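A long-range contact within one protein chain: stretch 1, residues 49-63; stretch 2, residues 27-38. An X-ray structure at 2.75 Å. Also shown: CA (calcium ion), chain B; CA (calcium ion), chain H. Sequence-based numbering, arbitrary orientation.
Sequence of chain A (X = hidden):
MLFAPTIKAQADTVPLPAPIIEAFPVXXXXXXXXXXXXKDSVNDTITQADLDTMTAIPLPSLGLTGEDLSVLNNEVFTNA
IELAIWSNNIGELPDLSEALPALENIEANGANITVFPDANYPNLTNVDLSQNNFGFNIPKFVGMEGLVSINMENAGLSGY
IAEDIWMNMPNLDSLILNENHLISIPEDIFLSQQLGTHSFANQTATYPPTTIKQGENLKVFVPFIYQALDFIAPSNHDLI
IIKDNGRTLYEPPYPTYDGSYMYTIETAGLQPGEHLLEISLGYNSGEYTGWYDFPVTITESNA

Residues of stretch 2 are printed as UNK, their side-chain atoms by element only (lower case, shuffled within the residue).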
# COMPACT_ATOMS: atom_id res chain seq x y z
N ALA A 49 17.15 29.46 9.77
CA ALA A 49 16.06 30.39 9.44
C ALA A 49 15.56 30.19 8.01
O ALA A 49 14.37 30.39 7.75
CB ALA A 49 16.50 31.82 9.64
N ASP A 50 16.45 29.82 7.08
CA ASP A 50 16.06 29.55 5.69
C ASP A 50 15.23 28.25 5.64
O ASP A 50 14.18 28.21 4.99
CB ASP A 50 17.28 29.44 4.74
CG ASP A 50 17.95 30.78 4.44
OD1 ASP A 50 17.23 31.79 4.23
OD2 ASP A 50 19.20 30.83 4.35
N LEU A 51 15.69 27.21 6.32
CA LEU A 51 14.93 25.95 6.34
C LEU A 51 13.54 26.14 6.98
O LEU A 51 12.58 25.45 6.61
CB LEU A 51 15.68 24.81 7.04
CG LEU A 51 17.01 24.34 6.44
CD1 LEU A 51 17.51 23.11 7.20
CD2 LEU A 51 16.85 24.01 4.97
N ASP A 52 13.44 27.07 7.93
CA ASP A 52 12.15 27.35 8.59
C ASP A 52 11.09 28.02 7.70
O ASP A 52 9.90 28.01 8.04
CB ASP A 52 12.38 28.09 9.92
CG ASP A 52 13.04 27.20 10.99
OD1 ASP A 52 13.20 25.97 10.76
OD2 ASP A 52 13.39 27.71 12.08
N THR A 53 11.50 28.57 6.55
CA THR A 53 10.58 29.22 5.60
C THR A 53 9.92 28.20 4.67
O THR A 53 9.00 28.54 3.93
CB THR A 53 11.27 30.32 4.75
OG1 THR A 53 12.25 29.74 3.85
CG2 THR A 53 11.93 31.36 5.64
N MSE A 54 10.39 26.96 4.69
CA MSE A 54 9.82 25.91 3.84
C MSE A 54 8.63 25.26 4.49
O MSE A 54 8.74 24.62 5.54
CB MSE A 54 10.89 24.89 3.51
CG MSE A 54 11.94 25.52 2.59
SE MSE A 54 13.41 24.26 2.26
CE MSE A 54 12.50 22.94 1.09
N THR A 55 7.47 25.47 3.87
CA THR A 55 6.20 24.90 4.30
C THR A 55 5.91 23.57 3.59
O THR A 55 4.99 22.86 3.96
CB THR A 55 5.01 25.83 3.97
OG1 THR A 55 4.98 26.10 2.56
CG2 THR A 55 5.11 27.14 4.72
N ALA A 56 6.70 23.27 2.57
CA ALA A 56 6.56 22.06 1.78
C ALA A 56 7.91 21.59 1.24
O ALA A 56 8.84 22.38 1.09
CB ALA A 56 5.60 22.33 0.63
N ILE A 57 7.99 20.28 0.98
CA ILE A 57 9.20 19.66 0.43
C ILE A 57 8.83 19.14 -0.97
O ILE A 57 8.31 18.05 -1.09
CB ILE A 57 9.74 18.51 1.30
CG1 ILE A 57 9.90 18.93 2.78
CG2 ILE A 57 11.06 18.00 0.73
CD1 ILE A 57 10.89 20.04 3.02
N PRO A 58 9.09 19.94 -2.02
CA PRO A 58 8.75 19.52 -3.37
C PRO A 58 9.85 18.73 -4.04
O PRO A 58 10.76 19.31 -4.63
CB PRO A 58 8.51 20.85 -4.09
CG PRO A 58 9.45 21.79 -3.42
CD PRO A 58 9.59 21.33 -2.00
N LEU A 59 9.73 17.41 -3.97
CA LEU A 59 10.68 16.48 -4.58
C LEU A 59 10.02 15.49 -5.54
O LEU A 59 10.46 14.34 -5.62
CB LEU A 59 11.38 15.71 -3.48
CG LEU A 59 12.22 16.52 -2.51
CD1 LEU A 59 12.79 15.59 -1.46
CD2 LEU A 59 13.33 17.23 -3.24
N PRO A 60 8.97 15.91 -6.30
CA PRO A 60 8.41 14.90 -7.18
C PRO A 60 9.19 14.69 -8.45
O PRO A 60 9.86 15.59 -8.92
CB PRO A 60 7.05 15.49 -7.56
CG PRO A 60 7.29 16.94 -7.52
CD PRO A 60 8.19 17.16 -6.35
N SER A 61 9.07 13.48 -8.98
CA SER A 61 9.64 13.06 -10.24
C SER A 61 11.09 13.44 -10.44
O SER A 61 11.40 14.14 -11.38
CB SER A 61 8.75 13.62 -11.38
OG SER A 61 9.08 13.09 -12.65
N LEU A 62 11.95 12.96 -9.55
CA LEU A 62 13.42 13.22 -9.60
C LEU A 62 14.27 11.94 -9.55
O LEU A 62 15.47 12.00 -9.30
CB LEU A 62 13.85 14.16 -8.46
CG LEU A 62 13.23 15.56 -8.41
CD1 LEU A 62 13.57 16.25 -7.09
CD2 LEU A 62 13.66 16.39 -9.60
N GLY A 63 13.66 10.79 -9.78
CA GLY A 63 14.42 9.54 -9.75
C GLY A 63 15.04 9.16 -8.42
O GLY A 63 15.93 8.30 -8.38
N UNK A 27 22.70 15.45 -5.52
CA UNK A 27 22.47 16.49 -6.55
C UNK A 27 21.01 16.98 -6.66
O UNK A 27 20.72 18.16 -6.39
o UNK A 27 23.86 15.41 -10.52
o UNK A 27 22.99 17.23 -11.40
c UNK A 27 22.78 17.02 -9.06
c UNK A 27 22.96 16.00 -7.93
c UNK A 27 23.25 16.51 -10.42
N UNK A 28 20.12 16.06 -7.03
CA UNK A 28 18.70 16.34 -7.22
C UNK A 28 18.02 17.02 -6.03
O UNK A 28 17.25 17.96 -6.22
c UNK A 28 17.98 15.05 -7.54
N UNK A 29 18.31 16.54 -4.83
CA UNK A 29 17.71 17.09 -3.62
C UNK A 29 18.24 18.48 -3.33
O UNK A 29 17.47 19.38 -3.03
c UNK A 29 17.14 13.74 -1.66
c UNK A 29 17.39 16.77 -1.12
c UNK A 29 17.06 14.83 -2.71
c UNK A 29 17.86 16.12 -2.42
N UNK A 30 19.56 18.67 -3.45
CA UNK A 30 20.15 19.99 -3.21
C UNK A 30 19.67 21.04 -4.22
O UNK A 30 19.49 22.21 -3.87
c UNK A 30 21.67 19.90 -3.22
N UNK A 31 19.45 20.62 -5.46
CA UNK A 31 18.93 21.54 -6.50
C UNK A 31 17.49 21.90 -6.21
O UNK A 31 17.09 23.02 -6.45
o UNK A 31 19.77 19.21 -10.01
c UNK A 31 20.47 20.83 -8.38
c UNK A 31 20.57 20.14 -9.72
o UNK A 31 21.47 20.51 -10.51
c UNK A 31 19.05 20.95 -7.89
N UNK A 32 16.74 20.94 -5.69
CA UNK A 32 15.35 21.17 -5.33
C UNK A 32 15.27 22.16 -4.16
O UNK A 32 14.47 23.09 -4.20
c UNK A 32 14.66 19.86 -4.97
N UNK A 33 16.11 21.97 -3.12
CA UNK A 33 16.12 22.87 -1.97
C UNK A 33 16.57 24.26 -2.43
O UNK A 33 16.01 25.29 -2.00
c UNK A 33 15.50 20.80 0.26
c UNK A 33 16.86 21.03 -0.34
c UNK A 33 17.11 22.45 -0.86
c UNK A 33 17.04 23.44 0.31
N UNK A 34 17.58 24.29 -3.29
CA UNK A 34 18.08 25.56 -3.81
C UNK A 34 16.97 26.31 -4.54
O UNK A 34 16.89 27.52 -4.44
c UNK A 34 19.26 25.35 -4.74
N UNK A 35 16.12 25.57 -5.26
CA UNK A 35 15.01 26.15 -6.00
C UNK A 35 13.93 26.73 -5.11
O UNK A 35 13.39 27.79 -5.40
N UNK A 36 13.59 26.02 -4.04
CA UNK A 36 12.57 26.51 -3.10
C UNK A 36 12.96 27.78 -2.39
O UNK A 36 12.12 28.66 -2.23
c UNK A 36 11.13 24.48 -2.61
o UNK A 36 9.30 25.08 -4.05
c UNK A 36 12.16 25.45 -2.06
o UNK A 36 9.22 25.80 -1.96
c UNK A 36 9.78 25.16 -2.89
N UNK A 37 14.23 27.85 -1.98
CA UNK A 37 14.80 29.00 -1.28
C UNK A 37 15.27 30.08 -2.24
O UNK A 37 15.75 31.12 -1.83
c UNK A 37 16.91 26.93 1.24
c UNK A 37 15.64 27.54 0.65
c UNK A 37 14.80 28.22 1.71
c UNK A 37 15.99 28.54 -0.45
N UNK A 38 15.13 29.78 -3.52
CA UNK A 38 15.50 30.67 -4.60
C UNK A 38 16.99 31.10 -4.56
O UNK A 38 17.33 32.28 -4.71
o UNK A 38 14.61 32.00 -7.07
o UNK A 38 14.80 33.87 -5.95
c UNK A 38 14.67 32.63 -5.99
c UNK A 38 14.55 31.87 -4.67
CA CA B . 21.11 18.82 -12.20
CA CA H . 13.23 29.43 -7.70

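Position 27 carries three side-chain carbons in an unbranched line, and the third holds two oxygens. It touches nothing on stretch 1. One oxygen lies 2.6 Å from the calcium ion CA of chain B. This is Glu27, and the ligating atom is OE2.

Position 28 has a single side-chain carbon. That CB points toward stretch 1 and lies 4.3 Å from CB of Leu62. One carbon means Ala28.

Position 29 has four carbons, forked at the first, with one arm two carbons long. Its CB points sideways, and a side-chain carbon is 4.5 Å from CD2 of Leu59, a loose apolar contact. This is Ile29.

Position 30 again has one carbon. It points away from stretch 1 and is buried. This is Ala30.

Position 31 has three carbons in line and two oxygens on the third. It reaches nothing on stretch 1. This is Glu31. OE1 is 2.6 Å and OE2 2.4 Å from the calcium ion CA of chain B. Residues 27 and 31 are one helical turn apart, which lets them share the ion.

Position 32 has one carbon, pointing toward stretch 1. Its CB is 3.4 Å from CD2 of Leu59 and 4.3 Å from CD1 of Leu62. This is Ala32. The short side chain lies where the chain comes close, with CA atoms of Ala32 and Leu59 6.7 Å apart.

Position 33 has four carbons, forked at the first, one arm two carbons long. Its CB points sideways, but the end comes nearer, and a side-chain carbon lies 3.8 Å from CE of Met54, a selenomethionine. This is Ile33.

Position 34 has one carbon, out of reach of stretch 1 and buried. This is Ala34.

Position 35 has no side-chain atoms, so it is Gly35. Its backbone O is 2.8 Å from the calcium ion CA of chain H.

Position 36 has three carbons in line and two oxygens on the third. A side-chain carbon is 3.3 Å from CG of Pro58, and CB is 4.0 Å from CE of Met54. This is Glu36.

Position 37 has four carbons, forked at the second. One carbon of the fork is 3.3 Å from the backbone O of Asp50, 3.7 Å from OG1 of Thr53 and 4.0 Å from CG of Met54. This is Leu37. That O of Asp50 also accepts a hydrogen bond from OG1 of Thr53 at 2.7 Å.

Position 38 has two carbons, the second with two oxygens. It is Asp38, out of reach of stretch 1. It is the first residue after the helix to leave helical phi/psi, with positive phi.

The contact works by packing alone: no hydrogen bond crosses it. Ala28, Ala32, Glu36 and Leu37 point toward stretch 1, while Glu27 and Glu31 bind calcium. Met54, Leu59 and Leu62 supply the apolar side-chain partners, and Pro58 packs on Glu36. The two stretches together bury 574 Å², both sides summed.

Stretch 2 (27-38) EAIAEAIAGELD
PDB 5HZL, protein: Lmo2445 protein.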